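Local structure of lipoxygenase (5EK8) at residues Phe273-Trp279 against His291-Phe297; Pro230-Ile234 against Ser578-Glu583; Arg137-Ile142 against Leu158-Tyr162; Tyr370-Phe375 against Thr388-Ile394. The protein probably catalyses the addition of molecular oxygen to polyunsaturated fatty acids at a non-heme iron, acting as a 9R-lipoxygenase. All blocks are in the same frame, centred on the assembly; numbering follows the deposited sequence.

Contact 1. Residues Phe273-Trp279 against His291-Phe297; sequences FKMSFIW and HNVEAYF
Lys274, Ser276, Glu294 and Tyr296 meet on one face of an antiparallel sheet, where strand 272-277 runs against strand 291-300. Lys274 lies alongside both Glu294 and Tyr296, all pointing the same way, its CD and CE running past Tyr296 CE1, oblique to the ring. A bend at chi3 (-64°) carries its ammonium over the carboxylate plane, and the NZ-OE2 distance of 2.7 Å to Glu294 marks a salt bridge. Ser276 OG donates at 2.7 Å to the anti lone pair of the same Glu294 OE2. Outside the pair, Glu294 OE1 forms a salt bridge with Arg328, and Lys274 NZ forms another with Asp510. With Glu294 cut back to an alanine, Lys274 and Arg328 would probably each lose a carboxylate mate, and Ser276 OG this acceptor. Phe277 CB rests 4.1 Å from Val293 CG2 on the face covered by helix 337-377. Past the strand end, Trp279 and Asn292 slide by one another in opposite directions, planes 14° apart, and Trp279 N donates to Asn292 OD1 at 2.7 Å, with an N-H...O angle of 169°.

Contact 2. Residues Pro230-Ile234 against Ser578-Glu583; sequences PNLTI and SDEGGE
Asn231 meets Ser578, Gly582 and Glu583 where it N-caps helix 232-239, joining the start of that helix to helix 577-581 and the residues after it, more than 300 residues further along the chain. Its CB lies 3.5 Å from Ser578 O and also faces Gly582 CA; a beta carbon on Gly582 would point at Asn231 CB and collide with it. From there chi1 (78°) sets CG between the backbone N and the carbonyl carbon, which turns the amide back over the first helical turn. Asn231 OD1 accepts from Ile234 N at 3.1 Å, the capping bond, with the donor above the carbonyl plane, while across the contact it touches Glu583 CB. Asn231 ND2 has two partners, both close to the amide plane: Thr233 OG1 at 2.9 Å and Ser578 O at 2.8 Å. Ser578 O is gripped twice, because Gly582 N reaches it from the opposite face of its plane. The amide is therefore held in rotation by three bonds. Beyond it, Leu232 CB and CD2 pack on the Asp579 side chain, and Ile234 CG1 lies against the Glu583 carboxylate, whose OE1 also forms a salt bridge with Arg245. The polar path closes as Thr233 OG1 donates to Glu583 OE1 at 2.7 Å, arriving on the anti side, 30° out of the carboxylate plane.

Contact 3. Residues Arg137-Ile142 against Leu158-Tyr162; sequences RIAYII and LTVPY
Tyr140 carries much of this apolar contact by presenting one ring face to Pro161: Pro161 CD stands 3.8 Å from the ring centroid and 19° off its normal, a CH-pi contact, while Pro161 CG comes within 3.5 Å of Tyr140 CE1. With Tyr140 CG anti to the backbone N (chi1 -162°), the tyrosine slides past Val160 in the opposite direction, its CB 3.9 Å from Val160 CG1. Further along, Ile142 CG2 and CD1 both meet Leu158 CD1, the first at 3.6 Å. Towards the other end Ala139 CB touches the edge of the Tyr162 ring, 3.9 Å from CE2. In the next shell, a classic beta bulge pairs Ala139 and Tyr140 with Val119, which lets both residues point at the other segment. An inverse gamma turn centred on Pro161 leads on from Val160 to Tyr162. Asp121 forms a salt bridge with Arg137. The axes of strands 137-142 and 158-160 approach to 9.1 Å, a sheet-to-sheet spacing, and the two strands lie in separate sheets, consistent with the beta sandwich of a PLAT domain.

Contact 4. Residues Tyr370-Phe375 against Thr388-Ile394; sequences YAVACF and TPHLKSI
A knob-into-hole contact joins helix 337-377, which supplies the iron ligands His359 and His364, to the end of helix 383-391: Leu391 sits among Tyr370, Ala371, Cys374 and Phe375. Its two methyls divide the hole. Leu391 CD1 lies 3.7 Å from Cys374 CB, close also to Tyr370 O, and Leu391 CD2 lies 3.9 Å from Ala371 CB. Phe375 is the fourth residue round the knob and also reaches Thr388 and Lys392. Its CG stands anti to the carbonyl carbon (chi1 -78°), which swings the ring across to the other helix. There Thr388 CG2 comes over one face, 4.0 Å from the Phe375 centroid and 28° off the normal, a CH-pi contact, while Leu391 O meets the edge near the ring plane and Lys392 CB approaches Phe375 CZ to 3.9 Å. The ring also stacks on Trp163. A serine in place of Phe375 would probably open a gap beside Leu391 and leave the Thr388 methyl and the Trp163 ring without their aromatic partner. Lys392 itself curls back through its bent chain to donate from NZ to Pro389 O. Nearer the metal, where Ile394 begins the next helix, its CG2 touches Ala371 CB at 3.6 Å.

Overall arrangement
Contact 4 is the closest of the four to the catalytic metal: the side chain of Ile394 is about 8 Å from the iron ion and about 5 Å from that of its ligand His364. In contact 2 the side chain of Ser578 is about 13 Å from the bound Fe (II) ion. Its helix follows the one that bears His570 and Asn574. Contact 1 lies away from the iron ligands, its centre about 23 Å from that of contact 2, and its Trp279 side chain is about 11 Å from the bound sodium ion; helix 337-377, which covers its sheet, runs on into contact 4. Contact 3 sits on the opposite side of the chain's centre from contacts 1 and 2 and touches contact 4, with Tyr162 CE1 3.3 Å from Phe375 O, linking the sandwich to the helical part.

Contact 1. Residues Phe273-Trp279 against His291-Phe297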
loop_
_atom_site.group_PDB
_atom_site.type_symbol
_atom_site.label_atom_id
_atom_site.label_comp_id
_atom_site.label_asym_id
_atom_site.label_seq_id
_atom_site.Cartn_x
_atom_site.Cartn_y
_atom_site.Cartn_z
ATOM N N PHE A 273 -2.081 -25.321 -18.998
ATOM C CA PHE A 273 -1.959 -24.341 -17.928
ATOM C C PHE A 273 -3.174 -24.426 -17.024
ATOM O O PHE A 273 -4.190 -25.011 -17.397
ATOM C CB PHE A 273 -1.823 -22.920 -18.486
ATOM C CG PHE A 273 -0.487 -22.630 -19.111
ATOM C CD1 PHE A 273 0.477 -21.923 -18.414
ATOM C CD2 PHE A 273 -0.200 -23.052 -20.398
ATOM C CE1 PHE A 273 1.702 -21.645 -18.987
ATOM C CE2 PHE A 273 1.028 -22.781 -20.976
ATOM C CZ PHE A 273 1.980 -22.076 -20.269
ATOM N N LYS A 274 -3.067 -23.842 -15.837
ATOM C CA LYS A 274 -4.192 -23.788 -14.917
ATOM C C LYS A 274 -3.981 -22.755 -13.824
ATOM O O LYS A 274 -2.858 -22.307 -13.580
ATOM C CB LYS A 274 -4.444 -25.154 -14.280
ATOM C CG LYS A 274 -3.396 -25.564 -13.264
ATOM C CD LYS A 274 -3.799 -26.831 -12.531
ATOM C CE LYS A 274 -5.053 -26.627 -11.708
ATOM N NZ LYS A 274 -5.306 -27.800 -10.818
ATOM N N MET A 275 -5.080 -22.368 -13.185
ATOM C CA MET A 275 -5.035 -21.494 -12.023
ATOM C C MET A 275 -6.006 -22.003 -10.958
ATOM O O MET A 275 -7.157 -22.339 -11.252
ATOM C CB MET A 275 -5.358 -20.050 -12.409
ATOM C CG MET A 275 -5.198 -19.039 -11.272
ATOM S SD MET A 275 -3.507 -18.468 -10.981
ATOM C CE MET A 275 -2.848 -19.752 -9.915
ATOM N N SER A 276 -5.522 -22.076 -9.723
ATOM C CA SER A 276 -6.273 -22.694 -8.646
ATOM C C SER A 276 -6.608 -21.700 -7.551
ATOM O O SER A 276 -5.741 -20.974 -7.063
ATOM C CB SER A 276 -5.486 -23.862 -8.043
ATOM O OG SER A 276 -5.101 -24.802 -9.031
ATOM N N PHE A 277 -7.874 -21.686 -7.162
ATOM C CA PHE A 277 -8.281 -20.986 -5.960
ATOM C C PHE A 277 -9.003 -21.961 -5.038
ATOM O O PHE A 277 -10.128 -22.381 -5.317
ATOM C CB PHE A 277 -9.161 -19.786 -6.299
ATOM C CG PHE A 277 -8.444 -18.719 -7.079
ATOM C CD1 PHE A 277 -7.357 -18.054 -6.530
ATOM C CD2 PHE A 277 -8.858 -18.379 -8.360
ATOM C CE1 PHE A 277 -6.693 -17.079 -7.242
ATOM C CE2 PHE A 277 -8.198 -17.403 -9.079
ATOM C CZ PHE A 277 -7.116 -16.748 -8.519
ATOM N N ILE A 278 -8.327 -22.329 -3.952
ATOM C CA ILE A 278 -8.864 -23.267 -2.969
ATOM C C ILE A 278 -8.928 -22.618 -1.589
ATOM O O ILE A 278 -7.946 -22.052 -1.109
ATOM C CB ILE A 278 -8.022 -24.561 -2.894
ATOM C CG1 ILE A 278 -8.292 -25.448 -4.111
ATOM C CG2 ILE A 278 -8.339 -25.326 -1.628
ATOM C CD1 ILE A 278 -7.326 -25.235 -5.247
ATOM N N TRP A 279 -10.090 -22.714 -0.954
ATOM C CA TRP A 279 -10.357 -21.978 0.275
ATOM C C TRP A 279 -10.538 -22.899 1.477
ATOM O O TRP A 279 -11.070 -22.482 2.508
ATOM C CB TRP A 279 -11.600 -21.098 0.096
ATOM C CG TRP A 279 -11.597 -20.344 -1.198
ATOM C CD1 TRP A 279 -12.073 -20.779 -2.404
ATOM C CD2 TRP A 279 -11.082 -19.027 -1.422
ATOM N NE1 TRP A 279 -11.885 -19.812 -3.365
ATOM C CE2 TRP A 279 -11.279 -18.727 -2.786
ATOM C CE3 TRP A 279 -10.473 -18.071 -0.601
ATOM C CZ2 TRP A 279 -10.890 -17.512 -3.347
ATOM C CZ3 TRP A 279 -10.084 -16.865 -1.163
ATOM C CH2 TRP A 279 -10.298 -16.596 -2.521
ATOM N N HIS A 291 -16.224 -21.175 -3.289
ATOM C CA HIS A 291 -15.942 -22.103 -4.378
ATOM C C HIS A 291 -14.453 -22.360 -4.593
ATOM O O HIS A 291 -13.684 -21.448 -4.904
ATOM C CB HIS A 291 -16.559 -21.592 -5.681
ATOM C CG HIS A 291 -18.017 -21.266 -5.570
ATOM N ND1 HIS A 291 -18.998 -22.234 -5.571
ATOM C CD2 HIS A 291 -18.657 -20.079 -5.452
ATOM C CE1 HIS A 291 -20.181 -21.657 -5.456
ATOM N NE2 HIS A 291 -20.002 -20.351 -5.377
ATOM N N ASN A 292 -14.055 -23.614 -4.418
ATOM C CA ASN A 292 -12.757 -24.058 -4.889
ATOM C C ASN A 292 -12.826 -24.165 -6.405
ATOM O O ASN A 292 -13.341 -25.146 -6.942
ATOM C CB ASN A 292 -12.360 -25.398 -4.265
ATOM C CG ASN A 292 -12.123 -25.303 -2.770
ATOM O OD1 ASN A 292 -11.867 -24.228 -2.231
ATOM N ND2 ASN A 292 -12.204 -26.437 -2.094
ATOM N N VAL A 293 -12.337 -23.141 -7.094
ATOM C CA VAL A 293 -12.439 -23.113 -8.549
ATOM C C VAL A 293 -11.075 -23.222 -9.205
ATOM O O VAL A 293 -10.108 -22.582 -8.787
ATOM C CB VAL A 293 -13.144 -21.836 -9.056
ATOM C CG1 VAL A 293 -14.601 -21.866 -8.682
ATOM C CG2 VAL A 293 -12.486 -20.589 -8.500
ATOM N N GLU A 294 -11.000 -24.053 -10.234
ATOM C CA GLU A 294 -9.752 -24.225 -10.956
ATOM C C GLU A 294 -10.004 -24.076 -12.447
ATOM O O GLU A 294 -10.844 -24.773 -13.015
ATOM C CB GLU A 294 -9.128 -25.583 -10.632
ATOM C CG GLU A 294 -8.896 -25.790 -9.140
ATOM C CD GLU A 294 -8.039 -27.003 -8.830
ATOM O OE1 GLU A 294 -8.610 -28.103 -8.640
ATOM O OE2 GLU A 294 -6.798 -26.850 -8.772
ATOM N N ALA A 295 -9.292 -23.149 -13.077
ATOM C CA ALA A 295 -9.479 -22.912 -14.504
ATOM C C ALA A 295 -8.307 -23.473 -15.282
ATOM O O ALA A 295 -7.162 -23.217 -14.953
ATOM C CB ALA A 295 -9.648 -21.429 -14.794
ATOM N N TYR A 296 -8.608 -24.239 -16.317
ATOM C CA TYR A 296 -7.591 -24.863 -17.141
ATOM C C TYR A 296 -7.559 -24.183 -18.499
ATOM O O TYR A 296 -8.603 -23.838 -19.059
ATOM C CB TYR A 296 -7.863 -26.359 -17.289
ATOM C CG TYR A 296 -7.845 -27.116 -15.982
ATOM C CD1 TYR A 296 -6.757 -27.907 -15.633
ATOM C CD2 TYR A 296 -8.912 -27.038 -15.095
ATOM C CE1 TYR A 296 -6.733 -28.603 -14.439
ATOM C CE2 TYR A 296 -8.898 -27.724 -13.897
ATOM C CZ TYR A 296 -7.806 -28.511 -13.572
ATOM O OH TYR A 296 -7.792 -29.200 -12.374
ATOM N N PHE A 297 -6.354 -23.985 -19.020
ATOM C CA PHE A 297 -6.169 -23.329 -20.307
ATOM C C PHE A 297 -5.199 -24.135 -21.154
ATOM O O PHE A 297 -4.408 -24.904 -20.628
ATOM C CB PHE A 297 -5.646 -21.901 -20.127
ATOM C CG PHE A 297 -6.417 -21.094 -19.120
ATOM C CD1 PHE A 297 -7.462 -20.275 -19.521
ATOM C CD2 PHE A 297 -6.099 -21.154 -17.771
ATOM C CE1 PHE A 297 -8.171 -19.530 -18.598
ATOM C CE2 PHE A 297 -6.807 -20.412 -16.842
ATOM C CZ PHE A 297 -7.844 -19.596 -17.258
#

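Contact 2. Residues Pro230-Ile234 against Ser578-Glu583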
loop_
_atom_site.group_PDB
_atom_site.type_symbol
_atom_site.label_atom_id
_atom_site.label_comp_id
_atom_site.label_asym_id
_atom_site.label_seq_id
_atom_site.Cartn_x
_atom_site.Cartn_y
_atom_site.Cartn_z
ATOM N N PRO A 230 -20.766 4.271 -15.738
ATOM C CA PRO A 230 -20.404 2.954 -16.271
ATOM C C PRO A 230 -18.924 2.642 -16.081
ATOM O O PRO A 230 -18.139 3.553 -15.824
ATOM C CB PRO A 230 -20.749 3.076 -17.758
ATOM C CG PRO A 230 -20.591 4.527 -18.051
ATOM C CD PRO A 230 -21.062 5.238 -16.811
ATOM N N ASN A 231 -18.558 1.370 -16.204
ATOM C CA ASN A 231 -17.159 0.963 -16.121
ATOM C C ASN A 231 -16.707 0.423 -17.461
ATOM O O ASN A 231 -17.447 0.494 -18.440
ATOM C CB ASN A 231 -16.944 -0.091 -15.033
ATOM C CG ASN A 231 -17.376 -1.474 -15.476
ATOM O OD1 ASN A 231 -18.442 -1.645 -16.066
ATOM N ND2 ASN A 231 -16.539 -2.471 -15.201
ATOM N N LEU A 232 -15.501 -0.132 -17.500
ATOM C CA LEU A 232 -14.928 -0.597 -18.756
ATOM C C LEU A 232 -15.783 -1.673 -19.432
ATOM O O LEU A 232 -16.039 -1.603 -20.637
ATOM C CB LEU A 232 -13.514 -1.127 -18.529
ATOM C CG LEU A 232 -12.873 -1.759 -19.766
ATOM C CD1 LEU A 232 -12.754 -0.743 -20.890
ATOM C CD2 LEU A 232 -11.510 -2.382 -19.422
ATOM N N THR A 233 -16.234 -2.655 -18.656
ATOM C CA THR A 233 -16.972 -3.781 -19.222
ATOM C C THR A 233 -18.351 -3.356 -19.731
ATOM O O THR A 233 -18.807 -3.821 -20.781
ATOM C CB THR A 233 -17.121 -4.942 -18.202
ATOM O OG1 THR A 233 -17.700 -4.461 -16.983
ATOM C CG2 THR A 233 -15.769 -5.542 -17.901
ATOM N N ILE A 234 -19.003 -2.459 -19.000
ATOM C CA ILE A 234 -20.279 -1.914 -19.449
ATOM C C ILE A 234 -20.121 -1.197 -20.790
ATOM O O ILE A 234 -20.873 -1.461 -21.722
ATOM C CB ILE A 234 -20.887 -0.950 -18.409
ATOM C CG1 ILE A 234 -21.354 -1.732 -17.179
ATOM C CG2 ILE A 234 -22.057 -0.181 -19.013
ATOM C CD1 ILE A 234 -21.776 -0.862 -16.016
ATOM N N SER A 578 -12.048 -0.793 -11.059
ATOM C CA SER A 578 -13.278 -0.490 -11.784
ATOM C C SER A 578 -13.451 -1.394 -12.991
ATOM O O SER A 578 -14.550 -1.880 -13.258
ATOM C CB SER A 578 -13.304 0.968 -12.232
ATOM O OG SER A 578 -14.214 1.706 -11.443
ATOM N N ASP A 579 -12.355 -1.620 -13.708
ATOM C CA ASP A 579 -12.388 -2.402 -14.938
ATOM C C ASP A 579 -12.817 -3.840 -14.697
ATOM O O ASP A 579 -13.391 -4.481 -15.575
ATOM C CB ASP A 579 -11.019 -2.389 -15.619
ATOM C CG ASP A 579 -10.566 -0.995 -15.987
ATOM O OD1 ASP A 579 -11.388 -0.060 -15.899
ATOM O OD2 ASP A 579 -9.390 -0.833 -16.373
ATOM N N GLU A 580 -12.539 -4.348 -13.504
ATOM C CA GLU A 580 -12.859 -5.732 -13.201
ATOM C C GLU A 580 -14.154 -5.856 -12.412
ATOM O O GLU A 580 -14.918 -6.795 -12.614
ATOM C CB GLU A 580 -11.716 -6.394 -12.426
ATOM C CG GLU A 580 -11.323 -7.750 -12.981
ATOM C CD GLU A 580 -10.655 -7.651 -14.345
ATOM O OE1 GLU A 580 -9.755 -6.797 -14.510
ATOM O OE2 GLU A 580 -11.034 -8.425 -15.253
ATOM N N GLY A 581 -14.408 -4.907 -11.518
ATOM C CA GLY A 581 -15.509 -5.050 -10.585
ATOM C C GLY A 581 -16.513 -3.918 -10.538
ATOM O O GLY A 581 -17.349 -3.877 -9.636
ATOM N N GLY A 582 -16.439 -3.005 -11.503
ATOM C CA GLY A 582 -17.368 -1.889 -11.569
ATOM C C GLY A 582 -18.777 -2.295 -11.961
ATOM O O GLY A 582 -19.745 -1.620 -11.611
ATOM N N GLU A 583 -18.895 -3.405 -12.685
ATOM C CA GLU A 583 -20.191 -3.899 -13.139
ATOM C C GLU A 583 -20.617 -5.159 -12.384
ATOM O O GLU A 583 -20.000 -6.217 -12.515
ATOM C CB GLU A 583 -20.158 -4.175 -14.641
ATOM C CG GLU A 583 -21.434 -4.791 -15.180
ATOM C CD GLU A 583 -21.350 -5.115 -16.659
ATOM O OE1 GLU A 583 -20.232 -5.415 -17.139
ATOM O OE2 GLU A 583 -22.400 -5.061 -17.341
#

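Contact 3. Residues Arg137-Ile142 against Leu158-Tyr162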
loop_
_atom_site.group_PDB
_atom_site.type_symbol
_atom_site.label_atom_id
_atom_site.label_comp_id
_atom_site.label_asym_id
_atom_site.label_seq_id
_atom_site.Cartn_x
_atom_site.Cartn_y
_atom_site.Cartn_z
ATOM N N ARG A 137 9.940 20.114 9.752
ATOM C CA ARG A 137 8.698 19.786 10.443
ATOM C C ARG A 137 9.049 19.354 11.864
ATOM O O ARG A 137 10.013 18.614 12.070
ATOM C CB ARG A 137 7.938 18.676 9.711
ATOM C CG ARG A 137 6.907 17.950 10.563
ATOM C CD ARG A 137 6.746 16.493 10.125
ATOM N NE ARG A 137 5.964 15.727 11.095
ATOM C CZ ARG A 137 6.479 14.873 11.974
ATOM N NH1 ARG A 137 7.782 14.643 12.004
ATOM N NH2 ARG A 137 5.684 14.237 12.821
ATOM N N ILE A 138 8.284 19.819 12.844
ATOM C CA ILE A 138 8.585 19.499 14.236
ATOM C C ILE A 138 8.137 18.084 14.590
ATOM O O ILE A 138 6.942 17.787 14.648
ATOM C CB ILE A 138 7.933 20.503 15.197
ATOM C CG1 ILE A 138 8.601 21.870 15.043
ATOM C CG2 ILE A 138 8.037 20.012 16.641
ATOM C CD1 ILE A 138 8.015 22.940 15.930
ATOM N N ALA A 139 9.115 17.211 14.821
ATOM C CA ALA A 139 8.843 15.801 15.075
ATOM C C ALA A 139 8.532 15.531 16.547
ATOM O O ALA A 139 7.657 14.725 16.858
ATOM C CB ALA A 139 10.013 14.952 14.616
ATOM N N TYR A 140 9.232 16.205 17.455
ATOM C CA TYR A 140 8.967 15.982 18.880
ATOM C C TYR A 140 9.464 17.138 19.740
ATOM O O TYR A 140 10.328 17.899 19.322
ATOM C CB TYR A 140 9.613 14.669 19.340
ATOM C CG TYR A 140 9.078 14.117 20.649
ATOM C CD1 TYR A 140 7.781 13.620 20.742
ATOM C CD2 TYR A 140 9.881 14.064 21.785
ATOM C CE1 TYR A 140 7.293 13.100 21.936
ATOM C CE2 TYR A 140 9.405 13.545 22.980
ATOM C CZ TYR A 140 8.112 13.068 23.050
ATOM O OH TYR A 140 7.647 12.558 24.241
ATOM N N ILE A 141 8.914 17.279 20.942
ATOM C CA ILE A 141 9.388 18.314 21.860
ATOM C C ILE A 141 9.642 17.768 23.265
ATOM O O ILE A 141 8.774 17.139 23.868
ATOM C CB ILE A 141 8.399 19.494 21.960
ATOM C CG1 ILE A 141 8.135 20.109 20.585
ATOM C CG2 ILE A 141 8.941 20.561 22.890
ATOM C CD1 ILE A 141 7.091 21.199 20.606
ATOM N N ILE A 142 10.843 18.017 23.773
ATOM C CA ILE A 142 11.214 17.620 25.121
ATOM C C ILE A 142 11.441 18.843 25.996
ATOM O O ILE A 142 12.140 19.772 25.596
ATOM C CB ILE A 142 12.484 16.769 25.119
ATOM C CG1 ILE A 142 12.317 15.575 24.177
ATOM C CG2 ILE A 142 12.813 16.326 26.528
ATOM C CD1 ILE A 142 13.590 14.798 23.942
ATOM N N LEU A 158 17.476 10.303 26.587
ATOM C CA LEU A 158 16.024 10.366 26.512
ATOM C C LEU A 158 15.524 9.511 25.361
ATOM O O LEU A 158 16.260 9.254 24.407
ATOM C CB LEU A 158 15.556 11.809 26.337
ATOM C CG LEU A 158 16.084 12.811 27.362
ATOM C CD1 LEU A 158 15.627 14.214 27.003
ATOM C CD2 LEU A 158 15.640 12.430 28.772
ATOM N N THR A 159 14.274 9.070 25.450
ATOM C CA THR A 159 13.666 8.302 24.372
ATOM C C THR A 159 12.705 9.169 23.572
ATOM O O THR A 159 12.070 10.075 24.113
ATOM C CB THR A 159 12.916 7.058 24.897
ATOM O OG1 THR A 159 11.943 7.453 25.871
ATOM C CG2 THR A 159 13.889 6.068 25.528
ATOM N N VAL A 160 12.610 8.889 22.276
ATOM C CA VAL A 160 11.720 9.625 21.390
ATOM C C VAL A 160 10.839 8.661 20.603
ATOM O O VAL A 160 11.345 7.744 19.961
ATOM C CB VAL A 160 12.507 10.519 20.402
ATOM C CG1 VAL A 160 11.549 11.281 19.483
ATOM C CG2 VAL A 160 13.425 11.482 21.157
ATOM N N PRO A 161 9.516 8.862 20.657
ATOM C CA PRO A 161 8.595 8.031 19.877
ATOM C C PRO A 161 8.565 8.436 18.405
ATOM O O PRO A 161 7.541 8.914 17.917
ATOM C CB PRO A 161 7.245 8.285 20.547
ATOM C CG PRO A 161 7.361 9.670 21.071
ATOM C CD PRO A 161 8.799 9.845 21.489
ATOM N N TYR A 162 9.683 8.241 17.713
ATOM C CA TYR A 162 9.774 8.599 16.304
ATOM C C TYR A 162 9.429 7.413 15.409
ATOM O O TYR A 162 10.172 6.429 15.351
ATOM C CB TYR A 162 11.171 9.121 15.974
ATOM C CG TYR A 162 11.286 9.712 14.588
ATOM C CD1 TYR A 162 11.965 9.038 13.577
ATOM C CD2 TYR A 162 10.703 10.945 14.285
ATOM C CE1 TYR A 162 12.070 9.574 12.307
ATOM C CE2 TYR A 162 10.805 11.495 13.012
ATOM C CZ TYR A 162 11.490 10.802 12.028
ATOM O OH TYR A 162 11.605 11.326 10.762
#

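Contact 4. Residues Tyr370-Phe375 against Thr388-Ile394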
loop_
_atom_site.group_PDB
_atom_site.type_symbol
_atom_site.label_atom_id
_atom_site.label_comp_id
_atom_site.label_asym_id
_atom_site.label_seq_id
_atom_site.Cartn_x
_atom_site.Cartn_y
_atom_site.Cartn_z
ATOM N N TYR A 370 8.574 -1.358 4.823
ATOM C CA TYR A 370 9.659 -0.641 4.184
ATOM C C TYR A 370 9.511 0.848 4.408
ATOM O O TYR A 370 10.502 1.548 4.592
ATOM C CB TYR A 370 9.704 -0.943 2.695
ATOM C CG TYR A 370 10.103 -2.358 2.388
ATOM C CD1 TYR A 370 11.427 -2.775 2.532
ATOM C CD2 TYR A 370 9.165 -3.278 1.949
ATOM C CE1 TYR A 370 11.801 -4.076 2.248
ATOM C CE2 TYR A 370 9.525 -4.577 1.667
ATOM C CZ TYR A 370 10.843 -4.972 1.817
ATOM O OH TYR A 370 11.183 -6.268 1.523
ATOM N N ALA A 371 8.273 1.334 4.388
ATOM C CA ALA A 371 8.020 2.746 4.667
ATOM C C ALA A 371 8.505 3.125 6.064
ATOM O O ALA A 371 9.364 4.001 6.222
ATOM C CB ALA A 371 6.542 3.065 4.519
ATOM N N VAL A 372 7.962 2.448 7.069
ATOM C CA VAL A 372 8.310 2.724 8.455
ATOM C C VAL A 372 9.816 2.660 8.687
ATOM O O VAL A 372 10.401 3.602 9.227
ATOM C CB VAL A 372 7.610 1.748 9.416
ATOM C CG1 VAL A 372 8.051 2.016 10.840
ATOM C CG2 VAL A 372 6.092 1.874 9.289
ATOM N N ALA A 373 10.444 1.565 8.264
ATOM C CA ALA A 373 11.894 1.431 8.407
ATOM C C ALA A 373 12.637 2.586 7.729
ATOM O O ALA A 373 13.556 3.188 8.309
ATOM C CB ALA A 373 12.355 0.109 7.841
ATOM N N CYS A 374 12.220 2.891 6.501
ATOM C CA CYS A 374 12.838 3.940 5.701
ATOM C C CYS A 374 12.839 5.277 6.417
ATOM O O CYS A 374 13.894 5.874 6.632
ATOM C CB CYS A 374 12.118 4.079 4.359
ATOM S SG CYS A 374 12.560 5.558 3.424
ATOM N N PHE A 375 11.652 5.747 6.782
ATOM C CA PHE A 375 11.535 7.039 7.444
ATOM C C PHE A 375 12.164 7.009 8.829
ATOM O O PHE A 375 12.517 8.049 9.381
ATOM C CB PHE A 375 10.068 7.471 7.530
ATOM C CG PHE A 375 9.528 8.018 6.238
ATOM C CD1 PHE A 375 9.745 9.341 5.888
ATOM C CD2 PHE A 375 8.816 7.209 5.367
ATOM C CE1 PHE A 375 9.257 9.847 4.704
ATOM C CE2 PHE A 375 8.326 7.711 4.180
ATOM C CZ PHE A 375 8.548 9.031 3.849
ATOM N N THR A 388 11.996 7.587 -0.204
ATOM C CA THR A 388 10.899 8.300 0.456
ATOM C C THR A 388 9.696 8.696 -0.431
ATOM O O THR A 388 8.552 8.523 -0.003
ATOM C CB THR A 388 11.412 9.577 1.158
ATOM O OG1 THR A 388 12.423 10.196 0.356
ATOM C CG2 THR A 388 12.004 9.235 2.511
ATOM N N PRO A 389 9.929 9.224 -1.658
ATOM C CA PRO A 389 8.748 9.634 -2.437
ATOM C C PRO A 389 7.818 8.481 -2.821
ATOM O O PRO A 389 6.646 8.712 -3.108
ATOM C CB PRO A 389 9.358 10.262 -3.695
ATOM C CG PRO A 389 10.710 9.674 -3.799
ATOM C CD PRO A 389 11.176 9.517 -2.387
ATOM N N HIS A 390 8.334 7.259 -2.822
ATOM C CA HIS A 390 7.526 6.097 -3.166
ATOM C C HIS A 390 6.902 5.455 -1.929
ATOM O O HIS A 390 5.906 4.741 -2.026
ATOM C CB HIS A 390 8.372 5.071 -3.918
ATOM C CG HIS A 390 9.107 5.643 -5.088
ATOM N ND1 HIS A 390 8.466 6.101 -6.221
ATOM C CD2 HIS A 390 10.430 5.840 -5.303
ATOM C CE1 HIS A 390 9.360 6.551 -7.079
ATOM N NE2 HIS A 390 10.562 6.403 -6.547
ATOM N N LEU A 391 7.490 5.714 -0.766
ATOM C CA LEU A 391 7.019 5.110 0.476
ATOM C C LEU A 391 6.207 6.081 1.320
ATOM O O LEU A 391 5.621 5.694 2.329
ATOM C CB LEU A 391 8.201 4.577 1.289
ATOM C CG LEU A 391 8.835 3.289 0.760
ATOM C CD1 LEU A 391 10.165 3.021 1.437
ATOM C CD2 LEU A 391 7.895 2.113 0.959
ATOM N N LYS A 392 6.159 7.341 0.901
ATOM C CA LYS A 392 5.417 8.337 1.660
ATOM C C LYS A 392 3.911 8.085 1.592
ATOM O O LYS A 392 3.420 7.454 0.655
ATOM C CB LYS A 392 5.745 9.753 1.173
ATOM C CG LYS A 392 5.543 10.010 -0.312
ATOM C CD LYS A 392 4.887 11.376 -0.529
ATOM C CE LYS A 392 5.275 12.022 -1.861
ATOM N NZ LYS A 392 4.858 11.257 -3.067
ATOM N N SER A 393 3.208 8.536 2.628
ATOM C CA SER A 393 1.744 8.565 2.687
ATOM C C SER A 393 1.046 7.204 2.820
ATOM O O SER A 393 -0.160 7.162 3.058
ATOM C CB SER A 393 1.186 9.296 1.456
ATOM O OG SER A 393 1.583 10.658 1.448
ATOM N N ILE A 394 1.781 6.100 2.692
ATOM C CA ILE A 394 1.147 4.779 2.698
ATOM C C ILE A 394 0.595 4.413 4.080
ATOM O O ILE A 394 -0.417 3.704 4.193
ATOM C CB ILE A 394 2.118 3.677 2.208
ATOM C CG1 ILE A 394 1.350 2.401 1.866
ATOM C CG2 ILE A 394 3.208 3.392 3.228
ATOM C CD1 ILE A 394 2.242 1.284 1.346
#